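Local coordinates for putative thioesterase II (Thermobifida fusca, PDB 3BBJ), which probably hydrolyses acyl-CoA thioesters, as a putative thioesterase II built from two hotdog-family regions, at residues L81-T92 and T103-L111; I227-T238 and N250-V261. All coordinates share one frame; numbering follows the deposited sequence.

In the fold
From the N terminus the chain passes helix 38-51 and strand 57-65 before strand 72-82, turns through residues 83-87 and runs back along strand 88-96; interaction 1 then closes the hairpin of strands 88-96 and 99-109, within the N-terminal hotdog region. More than a hundred residues later, interaction 2 closes a second hairpin, strands 233-243 and 246-254, in the C-terminal one. The two contacts are in series, neither nested nor crossed, and their centres lie about 23 Å apart. Between the hairpins stand strands 57-65, 217-224 and 260-269, which carry the strand-to-strand pairing from one hotdog half to the other. Leu111 CB and Ile227 CD1 meet at 4.1 Å, joining the two contacts directly.

Interaction 1 (L81-T92 and T103-L111); sequences LKRGRTVTTVQT and TGTLATATL. With EDO (1,2-ethanediol), chain G.
Thr88 O accepts two hydrogen bonds from one residue, Thr108: its OG1 lies 2.8 Å from the oxygen, in the carbonyl plane and on a lone pair, while Thr108 N, 2.9 Å from Thr88 O, comes from above that plane. Chi1 of 82° sets OG1 between the backbone N and the carbonyl carbon, from where it reaches Thr88 O on the neighbouring strand. Thr108 OG1 also bonds Ser53, and Thr88 OG1 bonds Asp54, so both hydroxyls tie the strand pair to the segment following helix 38-51. With an alanine in place of Thr108, Thr88 O would probably keep just the backbone N-H of this pair as donor, and Ser53 would lose its hydroxyl mate. Farther along, Val90 with Leu106 and Thr92 with Gly104 form the other hydrogen-bonded pairs; Gly104 N reaches Thr92 O at 2.9 Å, almost straight (178° at the hydrogen). On the face of Thr88, Val90 and Thr92, Thr92 CG2 touches Leu106 CD1 at 3.7 Å, and helix 38-51 packs on Val90, Thr92, Leu106 and Thr108. On the other face, Thr105 CG2, anti to the backbone N, meets Thr89 CG2 at 3.6 Å and Leu81 CD1 at 3.8 Å, the leucine crossing it nearly at right angles. Val87 CG1 lies against Ala107 CB, and Val87 also packs on Trp246 of the second subunit. Beyond the paired strands a water bridges Thr86 O and Thr110 N, and a 1,2-ethanediol, probably from the crystallisation liquor, accepts from Thr86 N and Val87 N through O1. Leu81 and Lys82 together face Thr89 in a classic beta bulge beside an antiparallel hairpin whose one face is packed by a helix, the arrangement of the hotdog fold.

Interaction 2 (I227-T238 and N250-V261); sequences IPEPGPLAFRST and NVDLWDARGRLV
Strands 233-238 and 250-254 run antiparallel, their short axes 4.6 Å apart at 158°, with Ala234-Trp254, Arg236-Asp252 and Thr238-Asn250 as the hydrogen-bonded pairs. They are the two arms of a beta hairpin in the C-terminal hotdog region. On the face of Phe235 and Leu253, Leu253 CD2 lies 3.6 Å from Phe235 CB; the phenylalanine ring leads away toward Leu202. Leu253 CD1 meets Leu233 CD1, and helix 191-198 packs on both leucines. The opposite face is more polar. The Arg236 and Asp252 side chains extend alongside each other in the same direction, their flat ends turned 43° apart, and Arg236 NH2 makes a salt bridge to Asp252 OD2 at 2.8 Å; its N-H is badly bent (118°), so the hydrogen bond is weak and much of the attraction is probably electrostatic. A bend at chi3 brings Arg236 NE and NH2 each to 3.8 Å from Trp254 CH2, near the plane of the indole at its edge. Leu260 CD1 rests on one face of that ring. Past the strand, the type I turn Asp255-Gly258 is closed by Gly258 N to Asp255 O, and the Asp255 carboxylate ties the residue after it: OD1 accepts from Arg259 N at 2.7 Å, and OD2 forms a salt bridge with Arg259 NH1. Pro228 CB packs on Val261 CG1 at 3.6 Å. With Asp255 OD2 and Ile227 O both at the edge of its guanidinium, in plane, Arg259 links turn and loop, its NH1 donating to Ile227 O at 3.2 Å from above the carbonyl plane.

Interaction 1 (L81-T92 and T103-L111)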
loop_
_atom_site.group_PDB
_atom_site.type_symbol
_atom_site.label_atom_id
_atom_site.label_comp_id
_atom_site.label_asym_id
_atom_site.label_seq_id
_atom_site.Cartn_x
_atom_site.Cartn_y
_atom_site.Cartn_z
ATOM N N LEU A 81 17.386 -7.998 -1.179
ATOM C CA LEU A 81 16.720 -8.816 -2.197
ATOM C C LEU A 81 17.221 -8.490 -3.598
ATOM O O LEU A 81 17.240 -9.355 -4.468
ATOM C CB LEU A 81 15.203 -8.633 -2.130
ATOM C CG LEU A 81 14.523 -9.074 -0.829
ATOM C CD1 LEU A 81 12.999 -8.809 -0.912
ATOM C CD2 LEU A 81 14.830 -10.554 -0.517
ATOM N N LYS A 82 17.616 -7.239 -3.807
ATOM C CA LYS A 82 18.039 -6.779 -5.114
ATOM C C LYS A 82 18.782 -5.469 -4.918
ATOM O O LYS A 82 18.326 -4.591 -4.189
ATOM C CB LYS A 82 16.824 -6.555 -6.031
ATOM C CG LYS A 82 17.084 -6.752 -7.553
ATOM C CD LYS A 82 18.096 -5.812 -8.115
ATOM C CE LYS A 82 17.936 -5.643 -9.623
ATOM N NZ LYS A 82 18.655 -4.422 -10.078
ATOM N N ARG A 83 19.921 -5.352 -5.582
ATOM C CA ARG A 83 20.760 -4.177 -5.507
ATOM C C ARG A 83 20.768 -3.537 -6.890
ATOM O O ARG A 83 20.865 -4.228 -7.886
ATOM C CB ARG A 83 22.165 -4.619 -5.098
ATOM C CG ARG A 83 23.001 -3.557 -4.439
ATOM C CD ARG A 83 24.353 -4.129 -4.007
ATOM N NE ARG A 83 24.230 -5.411 -3.291
ATOM C CZ ARG A 83 24.268 -5.574 -1.967
ATOM N NH1 ARG A 83 24.427 -4.534 -1.139
ATOM N NH2 ARG A 83 24.156 -6.805 -1.463
ATOM N N GLY A 84 20.653 -2.224 -6.962
ATOM C CA GLY A 84 20.584 -1.565 -8.254
ATOM C C GLY A 84 21.114 -0.156 -8.219
ATOM O O GLY A 84 21.296 0.419 -7.156
ATOM N N ARG A 85 21.350 0.401 -9.394
ATOM C CA ARG A 85 21.873 1.756 -9.507
ATOM C C ARG A 85 20.876 2.777 -8.967
ATOM O O ARG A 85 21.283 3.798 -8.424
ATOM C CB ARG A 85 22.234 2.095 -10.960
ATOM N N THR A 86 19.581 2.502 -9.109
ATOM C CA THR A 86 18.550 3.432 -8.669
ATOM C C THR A 86 17.808 2.921 -7.443
ATOM O O THR A 86 17.609 3.694 -6.517
ATOM C CB THR A 86 17.548 3.753 -9.805
ATOM O OG1 THR A 86 18.244 4.415 -10.862
ATOM C CG2 THR A 86 16.413 4.679 -9.320
ATOM N N VAL A 87 17.412 1.643 -7.438
ATOM C CA VAL A 87 16.648 1.040 -6.319
ATOM C C VAL A 87 17.322 -0.210 -5.729
ATOM O O VAL A 87 17.705 -1.108 -6.457
ATOM C CB VAL A 87 15.180 0.671 -6.765
ATOM C CG1 VAL A 87 14.389 -0.007 -5.647
ATOM C CG2 VAL A 87 14.437 1.903 -7.231
ATOM N N THR A 88 17.479 -0.240 -4.401
ATOM C CA THR A 88 18.002 -1.413 -3.667
ATOM C C THR A 88 16.953 -1.842 -2.645
ATOM O O THR A 88 16.557 -1.071 -1.781
ATOM C CB THR A 88 19.337 -1.130 -2.937
ATOM O OG1 THR A 88 20.375 -0.936 -3.902
ATOM C CG2 THR A 88 19.742 -2.294 -2.041
ATOM N N THR A 89 16.534 -3.091 -2.735
ATOM C CA THR A 89 15.435 -3.591 -1.930
ATOM C C THR A 89 15.896 -4.547 -0.827
ATOM O O THR A 89 16.559 -5.552 -1.103
ATOM C CB THR A 89 14.398 -4.224 -2.854
ATOM O OG1 THR A 89 13.969 -3.204 -3.758
ATOM C CG2 THR A 89 13.176 -4.755 -2.076
ATOM N N VAL A 90 15.528 -4.197 0.410
ATOM C CA VAL A 90 15.926 -4.909 1.623
ATOM C C VAL A 90 14.711 -5.451 2.406
ATOM O O VAL A 90 13.724 -4.753 2.641
ATOM C CB VAL A 90 16.789 -3.974 2.575
ATOM C CG1 VAL A 90 17.375 -4.758 3.789
ATOM C CG2 VAL A 90 17.915 -3.283 1.792
ATOM N N GLN A 91 14.798 -6.718 2.787
ATOM C CA GLN A 91 13.821 -7.355 3.660
ATOM C C GLN A 91 14.382 -7.333 5.085
ATOM O O GLN A 91 15.570 -7.635 5.321
ATOM C CB GLN A 91 13.572 -8.778 3.188
ATOM C CG GLN A 91 12.596 -9.613 3.969
ATOM C CD GLN A 91 12.353 -10.952 3.272
ATOM O OE1 GLN A 91 12.793 -12.007 3.743
ATOM N NE2 GLN A 91 11.704 -10.905 2.108
ATOM N N THR A 92 13.530 -6.942 6.024
ATOM C CA THR A 92 13.926 -6.802 7.415
ATOM C C THR A 92 12.793 -7.353 8.280
ATOM O O THR A 92 11.609 -7.023 8.067
ATOM C CB THR A 92 14.248 -5.324 7.749
ATOM O OG1 THR A 92 14.576 -5.186 9.138
ATOM C CG2 THR A 92 13.070 -4.401 7.396
ATOM N N THR A 103 7.338 -8.006 9.605
ATOM C CA THR A 103 8.289 -7.995 8.491
ATOM C C THR A 103 7.993 -6.831 7.547
ATOM O O THR A 103 6.845 -6.506 7.288
ATOM C CB THR A 103 8.312 -9.302 7.701
ATOM O OG1 THR A 103 9.359 -9.231 6.725
ATOM C CG2 THR A 103 7.000 -9.553 7.001
ATOM N N GLY A 104 9.066 -6.196 7.077
ATOM C CA GLY A 104 8.991 -5.110 6.119
ATOM C C GLY A 104 9.879 -5.382 4.912
ATOM O O GLY A 104 10.880 -6.091 5.022
ATOM N N THR A 105 9.461 -4.895 3.740
ATOM C CA THR A 105 10.312 -4.913 2.557
ATOM C C THR A 105 10.330 -3.462 2.111
ATOM O O THR A 105 9.303 -2.807 2.091
ATOM C CB THR A 105 9.816 -5.882 1.485
ATOM O OG1 THR A 105 9.666 -7.176 2.082
ATOM C CG2 THR A 105 10.818 -5.973 0.308
ATOM N N LEU A 106 11.521 -2.943 1.867
ATOM C CA LEU A 106 11.695 -1.540 1.582
ATOM C C LEU A 106 12.465 -1.343 0.305
ATOM O O LEU A 106 13.577 -1.866 0.152
ATOM C CB LEU A 106 12.424 -0.819 2.741
ATOM C CG LEU A 106 11.698 -0.683 4.097
ATOM C CD1 LEU A 106 11.733 -1.988 4.882
ATOM C CD2 LEU A 106 12.288 0.429 4.931
ATOM N N ALA A 107 11.853 -0.595 -0.616
ATOM C CA ALA A 107 12.524 -0.170 -1.827
ATOM C C ALA A 107 13.251 1.092 -1.406
ATOM O O ALA A 107 12.608 2.094 -1.052
ATOM C CB ALA A 107 11.524 0.119 -2.952
ATOM N N THR A 108 14.586 1.035 -1.413
ATOM C CA THR A 108 15.398 2.200 -1.071
ATOM C C THR A 108 16.004 2.775 -2.333
ATOM O O THR A 108 16.362 2.041 -3.262
ATOM C CB THR A 108 16.535 1.896 -0.060
ATOM O OG1 THR A 108 17.655 1.340 -0.747
ATOM C CG2 THR A 108 16.063 0.933 1.053
ATOM N N ALA A 109 16.085 4.098 -2.355
ATOM C CA ALA A 109 16.667 4.847 -3.461
ATOM C C ALA A 109 17.177 6.166 -2.862
ATOM O O ALA A 109 17.085 6.372 -1.661
ATOM C CB ALA A 109 15.634 5.099 -4.540
ATOM N N THR A 110 17.734 7.039 -3.689
ATOM C CA THR A 110 18.214 8.329 -3.222
ATOM C C THR A 110 17.466 9.397 -3.978
ATOM O O THR A 110 17.683 9.576 -5.150
ATOM C CB THR A 110 19.743 8.479 -3.432
ATOM O OG1 THR A 110 20.413 7.450 -2.692
ATOM C CG2 THR A 110 20.249 9.873 -2.961
ATOM N N LEU A 111 16.571 10.092 -3.297
ATOM C CA LEU A 111 15.798 11.150 -3.913
ATOM C C LEU A 111 16.596 12.448 -3.973
ATOM O O LEU A 111 17.491 12.671 -3.165
ATOM C CB LEU A 111 14.530 11.411 -3.115
ATOM C CG LEU A 111 13.529 10.266 -2.956
ATOM C CD1 LEU A 111 12.304 10.792 -2.211
ATOM C CD2 LEU A 111 13.177 9.696 -4.314
HETATM C C1 EDO G . 17.618 0.114 -11.695
HETATM O O1 EDO G . 17.879 0.118 -10.281
HETATM C C2 EDO G . 18.752 0.791 -12.491
HETATM O O2 EDO G . 18.349 1.974 -13.205
HETATM O O HOH W 1 18.330 6.197 -6.497
#

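Interaction 2 (I227-T238 and N250-V261)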
loop_
_atom_site.group_PDB
_atom_site.type_symbol
_atom_site.label_atom_id
_atom_site.label_comp_id
_atom_site.label_asym_id
_atom_site.label_seq_id
_atom_site.Cartn_x
_atom_site.Cartn_y
_atom_site.Cartn_z
ATOM N N ILE A 227 11.732 15.003 0.046
ATOM C CA ILE A 227 12.553 15.093 1.232
ATOM C C ILE A 227 12.065 16.305 2.020
ATOM O O ILE A 227 12.186 17.433 1.542
ATOM C CB ILE A 227 14.037 15.290 0.865
ATOM C CG1 ILE A 227 14.561 14.105 0.025
ATOM C CG2 ILE A 227 14.877 15.501 2.125
ATOM C CD1 ILE A 227 14.616 12.752 0.746
ATOM N N PRO A 228 11.515 16.085 3.234
ATOM C CA PRO A 228 10.990 17.205 3.983
ATOM C C PRO A 228 12.071 17.932 4.768
ATOM O O PRO A 228 13.083 17.334 5.175
ATOM C CB PRO A 228 10.031 16.543 4.970
ATOM C CG PRO A 228 10.658 15.252 5.259
ATOM C CD PRO A 228 11.375 14.824 3.983
ATOM N N GLU A 229 11.847 19.222 4.985
ATOM C CA GLU A 229 12.704 19.976 5.882
ATOM C C GLU A 229 12.122 19.741 7.286
ATOM O O GLU A 229 10.927 19.483 7.416
ATOM C CB GLU A 229 12.728 21.471 5.514
ATOM C CG GLU A 229 14.096 22.146 5.661
ATOM C CD GLU A 229 15.176 21.552 4.743
ATOM O OE1 GLU A 229 15.002 21.609 3.507
ATOM O OE2 GLU A 229 16.208 21.053 5.253
ATOM N N PRO A 230 12.966 19.804 8.340
ATOM C CA PRO A 230 12.464 19.604 9.709
ATOM C C PRO A 230 11.275 20.478 10.087
ATOM O O PRO A 230 11.081 21.553 9.515
ATOM C CB PRO A 230 13.681 19.928 10.582
ATOM C CG PRO A 230 14.866 19.623 9.713
ATOM C CD PRO A 230 14.431 20.033 8.332
ATOM N N GLY A 231 10.476 19.975 11.028
ATOM C CA GLY A 231 9.318 20.691 11.539
ATOM C C GLY A 231 8.078 19.828 11.546
ATOM O O GLY A 231 8.090 18.699 11.014
ATOM N N PRO A 232 6.986 20.354 12.134
ATOM C CA PRO A 232 5.767 19.584 12.245
ATOM C C PRO A 232 5.205 19.246 10.868
ATOM O O PRO A 232 5.330 20.036 9.924
ATOM C CB PRO A 232 4.823 20.528 13.004
ATOM C CG PRO A 232 5.353 21.868 12.784
ATOM C CD PRO A 232 6.828 21.695 12.716
ATOM N N LEU A 233 4.585 18.080 10.764
ATOM C CA LEU A 233 3.966 17.661 9.508
ATOM C C LEU A 233 2.467 17.891 9.569
ATOM O O LEU A 233 1.842 17.628 10.598
ATOM C CB LEU A 233 4.283 16.192 9.239
ATOM C CG LEU A 233 5.792 15.962 9.090
ATOM C CD1 LEU A 233 6.192 14.494 9.187
ATOM C CD2 LEU A 233 6.268 16.578 7.790
ATOM N N ALA A 234 1.909 18.425 8.484
ATOM C CA ALA A 234 0.463 18.506 8.307
ATOM C C ALA A 234 -0.015 17.108 7.887
ATOM O O ALA A 234 0.633 16.469 7.046
ATOM C CB ALA A 234 0.112 19.526 7.221
ATOM N N PHE A 235 -1.143 16.650 8.448
ATOM C CA PHE A 235 -1.667 15.325 8.156
ATOM C C PHE A 235 -3.128 15.369 7.778
ATOM O O PHE A 235 -3.837 16.305 8.103
ATOM C CB PHE A 235 -1.499 14.377 9.353
ATOM C CG PHE A 235 -2.419 14.690 10.545
ATOM C CD1 PHE A 235 -3.724 14.197 10.597
ATOM C CD2 PHE A 235 -1.964 15.442 11.616
ATOM C CE1 PHE A 235 -4.559 14.493 11.677
ATOM C CE2 PHE A 235 -2.792 15.724 12.699
ATOM C CZ PHE A 235 -4.088 15.256 12.721
ATOM N N ARG A 236 -3.561 14.331 7.065
ATOM C CA ARG A 236 -4.966 14.108 6.782
ATOM C C ARG A 236 -5.159 12.616 6.777
ATOM O O ARG A 236 -4.377 11.885 6.131
ATOM C CB ARG A 236 -5.391 14.681 5.435
ATOM C CG ARG A 236 -6.852 14.347 5.101
ATOM C CD ARG A 236 -7.239 14.532 3.635
ATOM N NE ARG A 236 -6.166 14.118 2.725
ATOM C CZ ARG A 236 -6.305 13.901 1.424
ATOM N NH1 ARG A 236 -7.500 14.009 0.841
ATOM N NH2 ARG A 236 -5.238 13.548 0.708
ATOM N N SER A 237 -6.197 12.177 7.492
ATOM C CA SER A 237 -6.531 10.751 7.621
ATOM C C SER A 237 -7.951 10.493 7.161
ATOM O O SER A 237 -8.853 11.176 7.576
ATOM C CB SER A 237 -6.387 10.286 9.057
ATOM O OG SER A 237 -6.659 8.902 9.105
ATOM N N THR A 238 -8.144 9.501 6.301
ATOM C CA THR A 238 -9.450 9.199 5.762
ATOM C C THR A 238 -9.657 7.698 5.671
ATOM O O THR A 238 -8.732 6.920 5.866
ATOM C CB THR A 238 -9.651 9.850 4.374
ATOM O OG1 THR A 238 -8.822 9.214 3.408
ATOM C CG2 THR A 238 -9.308 11.314 4.427
ATOM N N ASN A 250 -6.105 5.859 5.487
ATOM C CA ASN A 250 -5.250 6.492 4.499
ATOM C C ASN A 250 -4.682 7.769 5.087
ATOM O O ASN A 250 -5.438 8.691 5.348
ATOM C CB ASN A 250 -6.095 6.802 3.277
ATOM C CG ASN A 250 -6.953 5.628 2.883
ATOM O OD1 ASN A 250 -6.434 4.552 2.670
ATOM N ND2 ASN A 250 -8.278 5.815 2.828
ATOM N N VAL A 251 -3.359 7.825 5.281
ATOM C CA VAL A 251 -2.724 8.992 5.885
ATOM C C VAL A 251 -1.733 9.653 4.914
ATOM O O VAL A 251 -0.828 9.019 4.397
ATOM C CB VAL A 251 -2.001 8.600 7.224
ATOM C CG1 VAL A 251 -1.187 9.770 7.784
ATOM C CG2 VAL A 251 -2.999 8.076 8.258
ATOM N N ASP A 252 -1.931 10.933 4.648
ATOM C CA ASP A 252 -0.994 11.697 3.833
ATOM C C ASP A 252 -0.343 12.735 4.740
ATOM O O ASP A 252 -0.985 13.258 5.662
ATOM C CB ASP A 252 -1.701 12.340 2.642
ATOM C CG ASP A 252 -2.328 11.303 1.713
ATOM O OD1 ASP A 252 -1.617 10.372 1.302
ATOM O OD2 ASP A 252 -3.538 11.396 1.416
ATOM N N LEU A 253 0.944 12.983 4.506
ATOM C CA LEU A 253 1.687 13.968 5.262
ATOM C C LEU A 253 2.335 14.987 4.325
ATOM O O LEU A 253 2.915 14.621 3.292
ATOM C CB LEU A 253 2.777 13.286 6.097
ATOM C CG LEU A 253 2.391 12.202 7.104
ATOM C CD1 LEU A 253 3.651 11.564 7.774
ATOM C CD2 LEU A 253 1.459 12.768 8.150
ATOM N N TRP A 254 2.217 16.261 4.696
ATOM C CA TRP A 254 2.852 17.375 3.983
ATOM C C TRP A 254 3.787 18.094 4.938
ATOM O O TRP A 254 3.612 18.044 6.168
ATOM C CB TRP A 254 1.821 18.394 3.504
ATOM C CG TRP A 254 0.858 17.906 2.480
ATOM C CD1 TRP A 254 0.884 18.163 1.140
ATOM C CD2 TRP A 254 -0.293 17.095 2.713
ATOM N NE1 TRP A 254 -0.186 17.553 0.517
ATOM C CE2 TRP A 254 -0.923 16.891 1.465
ATOM C CE3 TRP A 254 -0.854 16.521 3.851
ATOM C CZ2 TRP A 254 -2.084 16.123 1.330
ATOM C CZ3 TRP A 254 -2.013 15.771 3.721
ATOM C CH2 TRP A 254 -2.612 15.572 2.468
ATOM N N ASP A 255 4.771 18.786 4.377
ATOM C CA ASP A 255 5.717 19.541 5.192
ATOM C C ASP A 255 5.263 20.994 5.376
ATOM O O ASP A 255 4.225 21.408 4.843
ATOM C CB ASP A 255 7.136 19.474 4.587
ATOM C CG ASP A 255 7.308 20.324 3.312
ATOM O OD1 ASP A 255 6.333 20.888 2.761
ATOM O OD2 ASP A 255 8.468 20.409 2.863
ATOM N N ALA A 256 6.061 21.744 6.137
ATOM C CA ALA A 256 5.848 23.176 6.370
ATOM C C ALA A 256 5.563 23.957 5.091
ATOM O O ALA A 256 4.795 24.912 5.101
ATOM C CB ALA A 256 7.073 23.792 7.098
ATOM N N ARG A 257 6.187 23.542 3.990
ATOM C CA ARG A 257 6.062 24.238 2.702
ATOM C C ARG A 257 4.885 23.784 1.872
ATOM O O ARG A 257 4.680 24.295 0.778
ATOM C CB ARG A 257 7.342 24.042 1.884
ATOM C CG ARG A 257 8.586 24.529 2.612
ATOM C CD ARG A 257 9.820 23.762 2.206
ATOM N NE ARG A 257 10.116 23.932 0.789
ATOM C CZ ARG A 257 11.173 23.410 0.177
ATOM N NH1 ARG A 257 12.060 22.674 0.862
ATOM N NH2 ARG A 257 11.340 23.627 -1.124
ATOM N N GLY A 258 4.116 22.827 2.381
ATOM C CA GLY A 258 2.978 22.281 1.646
ATOM C C GLY A 258 3.347 21.220 0.616
ATOM O O GLY A 258 2.559 20.930 -0.293
ATOM N N ARG A 259 4.535 20.629 0.760
ATOM C CA ARG A 259 5.003 19.601 -0.168
ATOM C C ARG A 259 4.631 18.232 0.348
ATOM O O ARG A 259 4.949 17.883 1.486
ATOM C CB ARG A 259 6.513 19.705 -0.354
ATOM C CG ARG A 259 6.928 21.010 -1.070
ATOM C CD ARG A 259 8.371 21.422 -0.778
ATOM N NE ARG A 259 9.383 20.504 -1.313
ATOM C CZ ARG A 259 10.115 19.642 -0.607
ATOM N NH1 ARG A 259 9.976 19.526 0.698
ATOM N NH2 ARG A 259 11.009 18.878 -1.226
ATOM N N LEU A 260 3.925 17.468 -0.469
ATOM C CA LEU A 260 3.558 16.109 -0.100
ATOM C C LEU A 260 4.846 15.299 0.110
ATOM O O LEU A 260 5.689 15.218 -0.789
ATOM C CB LEU A 260 2.682 15.473 -1.190
ATOM C CG LEU A 260 2.230 14.021 -0.997
ATOM C CD1 LEU A 260 1.244 13.896 0.202
ATOM C CD2 LEU A 260 1.634 13.420 -2.308
ATOM N N VAL A 261 4.990 14.714 1.293
ATOM C CA VAL A 261 6.174 13.916 1.620
ATOM C C VAL A 261 5.881 12.425 1.858
ATOM O O VAL A 261 6.746 11.610 1.622
ATOM C CB VAL A 261 6.950 14.493 2.864
ATOM C CG1 VAL A 261 7.476 15.891 2.580
ATOM C CG2 VAL A 261 6.060 14.518 4.090
HETATM O O HOH W 2 -5.853 10.912 3.675
#